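Local structure of PR domain zinc finger protein 2 (Homo sapiens, 2QPW) at residues G58-D63 / I89-P94; E78-N83 / I119-Y124; P20-R25 / D93-N98; I43-T48 / R101-A106. The protein transfers methyl groups from S-adenosyl-L-methionine to a lysine of histone H3, through its PR (SET-like) domain, and may also bind DNA as a transcription factor. All coordinates share one frame; numbering follows the deposited sequence.

Interaction 1 (G58-D63 / I89-P94); sequences GPFVGD and IDATDP
A hydrogen-bonded antiparallel pair of Asp63 and Asp90 joins the edge strand 63-65 to the end of strand 85-90 in a small three-stranded sheet of the PR domain. Asp90 N donates to Asp63 O at 2.9 Å, and Asp63 N returns a bond to Asp90 O at 3.0 Å, this donor lying above the carbonyl plane, 40° out of it. Just before the pair the chains close up at Gly62, whose bare CA comes to 3.4 Å from Asp90 O. The CG2 methyl of Ile89, anti to its backbone N, rests 3.4 Å from Gly62 N. Phe60 has CG anti to the backbone N (chi1 -177°), and its ring reaches residues 89-91: CZ of Phe60 touches Ala91 CB at 3.8 Å, and Ile89 O lies at the ring edge. Beyond the pair, Asp90 OD1 accepts from Thr92 N, which makes an Asx turn where the strand ends, and also from Thr92 OG1 at 2.7 Å. The other carboxylate oxygen of Asp90 forms salt bridges with Lys65 and Lys71, and Asp63 OD2 pairs with Lys96, which would be expected to offset the nearby acidic charges. Phe60 also meets Trp77 edge-to-face and hydrogen-bonds through its backbone to Ile123, so it ties the contact to strands 76-81 and 122-127.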
# COMPACT_ATOMS: atom_id res chain seq x y z
N GLY A 58 2.40 -3.14 9.35
CA GLY A 58 1.73 -4.35 8.86
C GLY A 58 1.28 -5.30 9.99
O GLY A 58 1.33 -4.94 11.17
N PRO A 59 0.86 -6.52 9.64
CA PRO A 59 0.93 -7.07 8.28
C PRO A 59 -0.16 -6.56 7.34
O PRO A 59 -1.28 -6.25 7.78
CB PRO A 59 0.69 -8.57 8.50
CG PRO A 59 -0.16 -8.62 9.77
CD PRO A 59 0.30 -7.48 10.61
N PHE A 60 0.14 -6.57 6.04
CA PHE A 60 -0.89 -6.45 4.98
C PHE A 60 -1.76 -7.71 5.02
O PHE A 60 -1.22 -8.82 4.97
CB PHE A 60 -0.19 -6.27 3.60
CG PHE A 60 -1.13 -6.05 2.42
CD1 PHE A 60 -1.26 -4.78 1.85
CD2 PHE A 60 -1.82 -7.13 1.83
CE1 PHE A 60 -2.11 -4.57 0.73
CE2 PHE A 60 -2.67 -6.94 0.71
CZ PHE A 60 -2.82 -5.64 0.18
N VAL A 61 -3.09 -7.57 5.06
CA VAL A 61 -3.99 -8.76 5.01
C VAL A 61 -5.04 -8.68 3.88
O VAL A 61 -5.32 -7.60 3.35
CB VAL A 61 -4.70 -9.08 6.38
CG1 VAL A 61 -3.65 -9.14 7.54
CG2 VAL A 61 -5.82 -8.07 6.68
N GLY A 62 -5.57 -9.83 3.49
CA GLY A 62 -6.53 -9.90 2.37
C GLY A 62 -6.99 -11.34 2.18
O GLY A 62 -6.45 -12.23 2.82
N ASP A 63 -8.01 -11.54 1.33
CA ASP A 63 -8.54 -12.88 1.02
C ASP A 63 -7.50 -13.70 0.23
O ASP A 63 -6.87 -13.16 -0.67
CB ASP A 63 -9.83 -12.73 0.17
CG ASP A 63 -11.10 -12.45 1.00
OD1 ASP A 63 -11.09 -12.50 2.28
OD2 ASP A 63 -12.14 -12.22 0.35
N ILE A 89 -2.98 -12.42 -2.03
CA ILE A 89 -3.59 -11.88 -0.79
C ILE A 89 -4.30 -10.59 -1.24
O ILE A 89 -3.63 -9.59 -1.53
CB ILE A 89 -2.47 -11.58 0.23
CG1 ILE A 89 -1.61 -12.85 0.49
CG2 ILE A 89 -3.05 -11.03 1.55
CD1 ILE A 89 -2.42 -14.14 0.93
N ASP A 90 -5.63 -10.66 -1.36
CA ASP A 90 -6.40 -9.67 -2.13
C ASP A 90 -7.24 -8.77 -1.22
O ASP A 90 -8.17 -9.25 -0.55
CB ASP A 90 -7.35 -10.40 -3.11
CG ASP A 90 -8.06 -9.44 -4.06
OD1 ASP A 90 -7.66 -8.25 -4.15
OD2 ASP A 90 -9.00 -9.90 -4.76
N ALA A 91 -6.90 -7.48 -1.20
CA ALA A 91 -7.61 -6.48 -0.40
C ALA A 91 -8.40 -5.52 -1.30
O ALA A 91 -8.75 -4.41 -0.88
CB ALA A 91 -6.63 -5.69 0.52
N THR A 92 -8.68 -5.93 -2.54
CA THR A 92 -9.54 -5.12 -3.44
C THR A 92 -10.84 -4.66 -2.73
O THR A 92 -11.22 -3.49 -2.83
CB THR A 92 -9.84 -5.85 -4.80
OG1 THR A 92 -8.62 -6.14 -5.48
CG2 THR A 92 -10.67 -4.98 -5.70
N ASP A 93 -11.47 -5.59 -2.00
CA ASP A 93 -12.61 -5.29 -1.11
C ASP A 93 -12.03 -4.80 0.24
O ASP A 93 -11.40 -5.55 0.97
CB ASP A 93 -13.45 -6.56 -0.90
CG ASP A 93 -14.63 -6.36 0.05
OD1 ASP A 93 -14.75 -5.25 0.65
OD2 ASP A 93 -15.42 -7.34 0.21
N PRO A 94 -12.22 -3.51 0.57
CA PRO A 94 -11.53 -3.01 1.78
C PRO A 94 -12.00 -3.62 3.12
O PRO A 94 -11.25 -3.57 4.11
CB PRO A 94 -11.82 -1.51 1.77
CG PRO A 94 -13.04 -1.33 0.98
CD PRO A 94 -13.07 -2.48 -0.07

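Interaction 2 (E78-N83 / I119-Y124); sequences EVYYPN and INRAIY
Arg121, at the turn that leads into strand 122-127, lies against Val79 and Tyr81 of strand 76-81 and Pro82 just after it, so that strands of two different sheets of the SET-like PR domain meet. The touching parts of the two chains run antiparallel, 178° apart. The arginine buries by far the most surface: its chain, extended from CG to NE, reaches the proline, and the two side chains meet tip to tip. Pro82 CD sits over the centre of one guanidinium face, 3.5 Å above the plane, and Pro82 CG approaches NH1 of Arg121 at 3.6 Å. Nearer the backbone, Arg121 CB packs 4.0 Å from Tyr81 CE1, the two side chains running alongside in opposed senses with their flat groups turned 55° apart; the far end of the tyrosine comes close to Arg121 O. The Tyr81 ring also takes part in a cation-pi contact with Lys64. Val79 and Ile123 form the buried side. CG1 of Val79, anti to the backbone N (chi1 175°), meets Arg121 O at 3.6 Å, while Val79 CG2 packs 3.9 Å from Ile123 CG1. The guanidinium of Arg121, an exposed residue, has a polar link as well: a water in its plane accepts from Arg121 NH2 at 2.7 Å and donates to Tyr80 O.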
# COMPACT_ATOMS: atom_id res chain seq x y z
N GLU A 78 1.59 -11.37 -3.65
CA GLU A 78 1.65 -12.85 -3.78
C GLU A 78 2.53 -13.47 -2.71
O GLU A 78 3.65 -12.98 -2.46
CB GLU A 78 2.12 -13.21 -5.21
CG GLU A 78 1.09 -12.71 -6.26
CD GLU A 78 1.51 -12.96 -7.69
OE1 GLU A 78 1.44 -14.14 -8.11
OE2 GLU A 78 1.84 -11.98 -8.41
N VAL A 79 2.04 -14.52 -2.05
CA VAL A 79 2.75 -15.15 -0.94
C VAL A 79 2.58 -16.65 -1.09
O VAL A 79 1.49 -17.11 -1.39
CB VAL A 79 2.15 -14.73 0.45
CG1 VAL A 79 2.84 -15.49 1.58
CG2 VAL A 79 2.31 -13.18 0.65
N TYR A 80 3.66 -17.39 -0.89
CA TYR A 80 3.66 -18.86 -1.05
C TYR A 80 3.27 -19.53 0.25
O TYR A 80 3.82 -19.20 1.32
CB TYR A 80 5.09 -19.34 -1.42
CG TYR A 80 5.23 -20.85 -1.51
CD1 TYR A 80 4.77 -21.53 -2.63
CD2 TYR A 80 5.80 -21.59 -0.47
CE1 TYR A 80 4.87 -22.92 -2.74
CE2 TYR A 80 5.93 -23.02 -0.57
CZ TYR A 80 5.46 -23.66 -1.71
OH TYR A 80 5.56 -25.04 -1.84
N TYR A 81 2.37 -20.52 0.14
CA TYR A 81 1.98 -21.37 1.30
C TYR A 81 2.29 -22.85 1.02
O TYR A 81 1.73 -23.42 0.10
CB TYR A 81 0.48 -21.19 1.62
CG TYR A 81 0.21 -19.77 2.09
CD1 TYR A 81 0.25 -19.43 3.44
CD2 TYR A 81 -0.01 -18.75 1.15
CE1 TYR A 81 0.06 -18.09 3.86
CE2 TYR A 81 -0.19 -17.42 1.54
CZ TYR A 81 -0.17 -17.09 2.90
OH TYR A 81 -0.35 -15.74 3.29
N PRO A 82 3.15 -23.46 1.84
CA PRO A 82 3.56 -24.87 1.58
C PRO A 82 2.37 -25.80 1.43
O PRO A 82 1.47 -25.78 2.28
CB PRO A 82 4.30 -25.25 2.86
CG PRO A 82 4.74 -23.98 3.45
CD PRO A 82 3.80 -22.90 3.03
N ASN A 83 2.34 -26.59 0.34
CA ASN A 83 1.28 -27.60 0.09
C ASN A 83 -0.10 -27.04 -0.27
O ASN A 83 -1.08 -27.81 -0.45
CB ASN A 83 1.19 -28.58 1.30
CG ASN A 83 2.54 -29.17 1.62
OD1 ASN A 83 3.19 -29.71 0.72
ND2 ASN A 83 2.99 -29.05 2.89
N ILE A 119 7.51 -11.64 6.47
CA ILE A 119 7.80 -12.22 7.80
C ILE A 119 6.61 -13.09 8.23
O ILE A 119 5.44 -12.62 8.19
CB ILE A 119 7.96 -11.12 8.91
CG1 ILE A 119 8.94 -10.02 8.48
CG2 ILE A 119 8.42 -11.77 10.23
CD1 ILE A 119 8.89 -8.79 9.36
N ASN A 120 6.88 -14.32 8.66
CA ASN A 120 5.82 -15.29 8.98
C ASN A 120 4.69 -15.39 7.93
O ASN A 120 3.48 -15.42 8.26
CB ASN A 120 5.24 -15.01 10.37
CG ASN A 120 6.31 -15.00 11.45
OD1 ASN A 120 7.29 -15.75 11.38
ND2 ASN A 120 6.16 -14.10 12.43
N ARG A 121 5.10 -15.48 6.66
CA ARG A 121 4.18 -15.64 5.54
C ARG A 121 3.15 -14.52 5.42
O ARG A 121 1.99 -14.75 5.02
CB ARG A 121 3.51 -17.03 5.51
CG ARG A 121 4.52 -18.16 5.70
CD ARG A 121 4.05 -19.51 5.17
NE ARG A 121 5.04 -20.54 5.50
CZ ARG A 121 6.15 -20.81 4.80
NH1 ARG A 121 6.96 -21.77 5.21
NH2 ARG A 121 6.43 -20.16 3.67
N ALA A 122 3.58 -13.31 5.77
CA ALA A 122 2.80 -12.08 5.49
C ALA A 122 3.69 -10.94 5.01
O ALA A 122 4.85 -10.84 5.42
CB ALA A 122 2.01 -11.64 6.75
N ILE A 123 3.12 -10.05 4.20
CA ILE A 123 3.84 -8.86 3.74
C ILE A 123 3.77 -7.71 4.75
O ILE A 123 2.69 -7.36 5.21
CB ILE A 123 3.28 -8.42 2.36
CG1 ILE A 123 3.48 -9.55 1.33
CG2 ILE A 123 3.91 -7.09 1.87
CD1 ILE A 123 4.95 -9.87 1.00
N TYR A 124 4.93 -7.14 5.09
CA TYR A 124 5.02 -5.89 5.87
C TYR A 124 5.67 -4.83 4.97
O TYR A 124 6.36 -5.17 3.99
CB TYR A 124 5.90 -6.10 7.11
CG TYR A 124 5.27 -7.01 8.15
CD1 TYR A 124 4.75 -6.48 9.35
CD2 TYR A 124 5.18 -8.39 7.95
CE1 TYR A 124 4.15 -7.34 10.32
CE2 TYR A 124 4.61 -9.24 8.90
CZ TYR A 124 4.09 -8.70 10.09
OH TYR A 124 3.51 -9.55 11.06
O HOH W 1 5.82 -17.99 2.24

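Interaction 3 (P20-R25 / D93-N98); sequences PEHVLR and DPEKGN
Pro20 and Pro94 cross at about a right angle, with Pro20 CD and Pro94 CB 4.0 Å apart, where the start of the short helix 21-25 meets the loop that follows strand 85-90. Pro20 CG faces the same loop, 4.1 Å from Glu95 N. One turn along, Val23 points at the loop and spreads its two methyls over it: CG2 lies 3.8 Å from Gly97 O and CG1 3.9 Å from Asn98 C, so the valine packs on backbone atoms. His22 works on the exposed flank. Its CG stands between the backbone N and the carbonyl carbon (chi1 71°), and the ring comes over its neighbour Val23, whose CG2 covers one face toward the rim. The ring edge is turned to the loop. Glu95 OE1 lies in the ring plane, 3.4 Å from His22 CE1, with carboxylate and ring tilted 36° against each other. This brings the acid near the imidazole without a hydrogen bond between them. The polar link across the contact is a water, also in the ring plane, 3.0 Å from His22 NE2; it donates to Glu95 O and, at 2.6 Å, to Gly97 O, joining the helix to two carbonyls of the loop. The loop itself is shaped by an Asx turn, Glu95 N donating to Asp93 OD1 at 3.1 Å, and by a single 3-10 turn at 94-96. The arrangement is that of a helix N-terminus, with Pro20 at the N-cap position, docked on a compact Asx and 3-10 turn of the SET-like domain.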
# COMPACT_ATOMS: atom_id res chain seq x y z
N PRO A 20 -14.00 1.69 5.54
CA PRO A 20 -14.65 1.00 6.68
C PRO A 20 -14.26 1.61 8.03
O PRO A 20 -13.10 1.97 8.24
CB PRO A 20 -14.10 -0.44 6.58
CG PRO A 20 -13.78 -0.62 5.11
CD PRO A 20 -13.26 0.74 4.68
N GLU A 21 -15.23 1.74 8.96
CA GLU A 21 -14.93 2.30 10.27
C GLU A 21 -13.81 1.58 10.99
O GLU A 21 -12.95 2.21 11.60
CB GLU A 21 -16.20 2.31 11.16
CG GLU A 21 -17.42 2.88 10.48
CD GLU A 21 -17.46 4.40 10.50
OE1 GLU A 21 -18.08 4.98 9.56
OE2 GLU A 21 -16.90 5.02 11.44
N HIS A 22 -13.79 0.24 10.95
CA HIS A 22 -12.75 -0.48 11.68
C HIS A 22 -11.36 -0.28 11.09
O HIS A 22 -10.35 -0.38 11.81
CB HIS A 22 -13.06 -2.00 11.84
CG HIS A 22 -12.95 -2.77 10.56
ND1 HIS A 22 -13.97 -2.84 9.64
CD2 HIS A 22 -11.94 -3.53 10.06
CE1 HIS A 22 -13.60 -3.60 8.62
NE2 HIS A 22 -12.37 -4.03 8.86
N VAL A 23 -11.30 0.06 9.80
CA VAL A 23 -10.00 0.36 9.18
C VAL A 23 -9.40 1.68 9.71
O VAL A 23 -8.21 1.76 10.08
CB VAL A 23 -10.11 0.28 7.64
CG1 VAL A 23 -8.86 0.82 6.99
CG2 VAL A 23 -10.38 -1.19 7.24
N LEU A 24 -10.26 2.71 9.80
CA LEU A 24 -9.85 4.00 10.42
C LEU A 24 -9.38 3.90 11.87
O LEU A 24 -8.43 4.60 12.29
CB LEU A 24 -10.97 5.04 10.31
CG LEU A 24 -11.32 5.64 8.95
CD1 LEU A 24 -12.64 6.41 9.08
CD2 LEU A 24 -10.24 6.57 8.45
N ARG A 25 -10.02 3.01 12.65
CA ARG A 25 -9.67 2.88 14.08
C ARG A 25 -8.34 2.21 14.30
O ARG A 25 -7.74 2.29 15.39
CB ARG A 25 -10.75 2.11 14.87
CG ARG A 25 -12.12 2.77 14.88
CD ARG A 25 -13.01 2.12 16.01
NE ARG A 25 -13.15 0.69 15.79
CZ ARG A 25 -14.18 0.08 15.19
NH1 ARG A 25 -15.23 0.76 14.75
NH2 ARG A 25 -14.13 -1.24 15.02
N ASP A 93 -11.47 -5.59 -2.00
CA ASP A 93 -12.61 -5.29 -1.11
C ASP A 93 -12.03 -4.80 0.24
O ASP A 93 -11.40 -5.55 0.97
CB ASP A 93 -13.45 -6.56 -0.90
CG ASP A 93 -14.63 -6.36 0.05
OD1 ASP A 93 -14.75 -5.25 0.65
OD2 ASP A 93 -15.42 -7.34 0.21
N PRO A 94 -12.22 -3.51 0.57
CA PRO A 94 -11.53 -3.01 1.78
C PRO A 94 -12.00 -3.62 3.12
O PRO A 94 -11.25 -3.57 4.11
CB PRO A 94 -11.82 -1.51 1.77
CG PRO A 94 -13.04 -1.33 0.98
CD PRO A 94 -13.07 -2.48 -0.07
N GLU A 95 -13.19 -4.20 3.14
CA GLU A 95 -13.66 -5.00 4.29
C GLU A 95 -12.79 -6.22 4.61
O GLU A 95 -12.89 -6.78 5.71
CB GLU A 95 -15.12 -5.44 4.07
CG GLU A 95 -16.11 -4.26 4.01
CD GLU A 95 -16.55 -3.72 5.40
OE1 GLU A 95 -16.11 -4.21 6.47
OE2 GLU A 95 -17.36 -2.77 5.41
N LYS A 96 -11.96 -6.65 3.65
CA LYS A 96 -11.12 -7.84 3.80
C LYS A 96 -9.68 -7.46 4.12
O LYS A 96 -8.84 -8.34 4.32
CB LYS A 96 -11.15 -8.71 2.53
CG LYS A 96 -12.56 -9.27 2.14
CD LYS A 96 -13.34 -9.88 3.33
CE LYS A 96 -14.71 -10.42 2.89
NZ LYS A 96 -14.52 -11.59 1.99
N GLY A 97 -9.38 -6.16 4.13
CA GLY A 97 -8.01 -5.67 4.39
C GLY A 97 -7.90 -4.67 5.55
O GLY A 97 -8.81 -4.57 6.40
N ASN A 98 -6.77 -3.98 5.64
CA ASN A 98 -6.56 -2.95 6.67
C ASN A 98 -6.00 -1.66 6.05
O ASN A 98 -6.05 -1.47 4.80
CB ASN A 98 -5.71 -3.45 7.85
CG ASN A 98 -4.35 -3.99 7.40
OD1 ASN A 98 -3.72 -3.44 6.49
ND2 ASN A 98 -3.95 -5.14 7.96
O HOH W 2 -10.70 -6.07 7.47

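Interaction 4 (I43-T48 / R101-A106); sequences IGVWAT and RYVNWA
Strand 43-47 and the chain around Tyr102 and Val103 come within 5.1 Å, CA to CA, at Gly44 and Tyr102, yet no direct hydrogen bond joins them. Gly44 CA instead points a hydrogen at Tyr102 O, a CA-H...O contact of 3.3 Å that is close to straight (161° at the hydrogen). The carbonyls of Ile43 and Tyr102 also lie near each other, but both are acceptors. Where a direct backbone bond is lacking, a water fills in: it accepts from Val45 N at 3.1 Å and from Asn104 N at 3.0 Å. Four side chains then pack together, Val45 on Val103 and Tyr102, and Ile43 on Tyr102. Val45 points toward the other chain. Its CG2, anti to the carbonyl carbon, is the methyl that does most of the touching, 3.5 Å from both Val103 N and Tyr102 C and 3.6 Å from Val103 CG2. The backbone of Val103 turns its CB away, but CG2 still reaches Val45. Tyr102 covers the most surface here: its ring is set obliquely to Ile43, whose CG2 packs 3.7 Å from Tyr102 CD1, while Arg101 CD lies over one ring face toward the rim. Every residue in contact is buried. Around them, Pro20 and Pro94 touch Tyr102, Glu14 hydrogen-bonds Ile43 N and forms a salt bridge with Arg101, Val31 and Leu33 of strand 31-35 touch Val45, and Val103 packs on Val139 of strand 138-139, so that the two-stranded sheet 31-35/43-47 abuts the chain just before strand 104-119, joining two sheets of the SET-like PR domain.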
# COMPACT_ATOMS: atom_id res chain seq x y z
N ILE A 43 -8.18 7.37 -1.99
CA ILE A 43 -7.61 7.66 -0.68
C ILE A 43 -6.19 7.12 -0.63
O ILE A 43 -5.92 6.04 -1.18
CB ILE A 43 -8.51 7.09 0.47
CG1 ILE A 43 -9.87 7.83 0.49
CG2 ILE A 43 -7.80 7.16 1.81
CD1 ILE A 43 -9.74 9.41 0.64
N GLY A 44 -5.30 7.89 -0.00
CA GLY A 44 -3.90 7.48 0.23
C GLY A 44 -3.53 7.64 1.72
O GLY A 44 -4.41 7.87 2.56
N VAL A 45 -2.24 7.43 2.05
CA VAL A 45 -1.74 7.44 3.43
C VAL A 45 -0.62 8.46 3.53
O VAL A 45 0.25 8.50 2.66
CB VAL A 45 -1.18 6.04 3.83
CG1 VAL A 45 -0.79 5.99 5.29
CG2 VAL A 45 -2.23 4.92 3.50
N TRP A 46 -0.64 9.26 4.60
CA TRP A 46 0.28 10.40 4.80
C TRP A 46 0.93 10.39 6.17
O TRP A 46 0.29 10.01 7.16
CB TRP A 46 -0.45 11.75 4.63
CG TRP A 46 -1.05 11.95 3.27
CD1 TRP A 46 -2.19 11.38 2.81
CD2 TRP A 46 -0.57 12.81 2.23
NE1 TRP A 46 -2.45 11.81 1.51
CE2 TRP A 46 -1.46 12.68 1.13
CE3 TRP A 46 0.56 13.64 2.09
CZ2 TRP A 46 -1.29 13.39 -0.10
CZ3 TRP A 46 0.74 14.36 0.86
CH2 TRP A 46 -0.18 14.20 -0.21
N ALA A 47 2.18 10.81 6.26
CA ALA A 47 2.85 10.88 7.58
C ALA A 47 2.33 12.08 8.36
O ALA A 47 2.07 13.15 7.76
CB ALA A 47 4.36 11.00 7.38
N THR A 48 2.13 11.90 9.66
CA THR A 48 1.65 13.00 10.54
C THR A 48 2.78 13.61 11.37
O THR A 48 2.62 14.68 12.03
CB THR A 48 0.57 12.50 11.54
OG1 THR A 48 1.16 11.53 12.41
CG2 THR A 48 -0.66 11.94 10.82
N ARG A 101 -3.78 -1.30 2.70
CA ARG A 101 -4.45 -1.29 1.37
C ARG A 101 -4.42 0.09 0.67
O ARG A 101 -4.30 0.21 -0.58
CB ARG A 101 -5.92 -1.70 1.55
CG ARG A 101 -6.75 -1.60 0.23
CD ARG A 101 -8.22 -1.61 0.45
NE ARG A 101 -8.97 -1.65 -0.80
CZ ARG A 101 -9.40 -0.60 -1.50
NH1 ARG A 101 -9.17 0.66 -1.11
NH2 ARG A 101 -10.12 -0.82 -2.58
N TYR A 102 -4.56 1.13 1.48
CA TYR A 102 -4.66 2.52 0.98
C TYR A 102 -3.31 3.17 0.62
O TYR A 102 -3.30 4.28 0.06
CB TYR A 102 -5.43 3.36 2.00
CG TYR A 102 -6.87 2.93 2.12
CD1 TYR A 102 -7.83 3.46 1.26
CD2 TYR A 102 -7.28 1.94 3.05
CE1 TYR A 102 -9.18 3.06 1.31
CE2 TYR A 102 -8.63 1.51 3.10
CZ TYR A 102 -9.57 2.09 2.26
OH TYR A 102 -10.88 1.71 2.29
N VAL A 103 -2.18 2.51 0.94
CA VAL A 103 -0.85 3.02 0.50
C VAL A 103 -0.72 2.89 -1.03
O VAL A 103 -0.70 1.75 -1.60
CB VAL A 103 0.31 2.26 1.20
CG1 VAL A 103 1.69 2.68 0.65
CG2 VAL A 103 0.22 2.40 2.74
N ASN A 104 -0.67 4.03 -1.71
CA ASN A 104 -0.55 4.03 -3.16
C ASN A 104 0.84 3.59 -3.64
O ASN A 104 1.81 3.62 -2.89
CB ASN A 104 -0.91 5.42 -3.72
CG ASN A 104 -1.48 5.36 -5.14
OD1 ASN A 104 -1.56 4.28 -5.77
ND2 ASN A 104 -1.86 6.53 -5.68
N TRP A 105 0.94 3.20 -4.93
CA TRP A 105 2.21 2.78 -5.52
C TRP A 105 2.94 3.99 -6.14
O TRP A 105 2.31 4.85 -6.80
CB TRP A 105 1.94 1.77 -6.63
CG TRP A 105 1.51 0.43 -6.18
CD1 TRP A 105 0.25 0.05 -5.75
CD2 TRP A 105 2.34 -0.74 -6.07
NE1 TRP A 105 0.25 -1.28 -5.40
CE2 TRP A 105 1.51 -1.79 -5.59
CE3 TRP A 105 3.68 -1.00 -6.36
CZ2 TRP A 105 2.00 -3.10 -5.42
CZ3 TRP A 105 4.15 -2.30 -6.20
CH2 TRP A 105 3.32 -3.32 -5.69
N ALA A 106 4.26 4.04 -5.96
CA ALA A 106 5.11 4.99 -6.65
C ALA A 106 5.08 4.69 -8.15
O ALA A 106 4.89 3.54 -8.53
CB ALA A 106 6.51 4.88 -6.10
O HOH W 3 -0.49 6.67 -0.34

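Interaction 4 is the buried core contact, mainly apolar with a single bridging water; interactions 1 to 3 are only partly buried. Interaction 1 alone has clear direct backbone bonds between its segments. Interaction 2 lies farthest out, about 17 Å from the chain centre to its own centre, and relies on an arginine laid on a proline; it reaches the same sheet as interaction 1, and Phe60 connects the two. Interactions 1 and 3 share Asp93 and Pro94, and Asp63 ties them further. Arg101 of interaction 4 bonds to the carbonyls of Ala91 and Thr92, and Tyr102 touches Pro20 and Pro94, so interactions 1, 3 and 4 converge around residues 91-94.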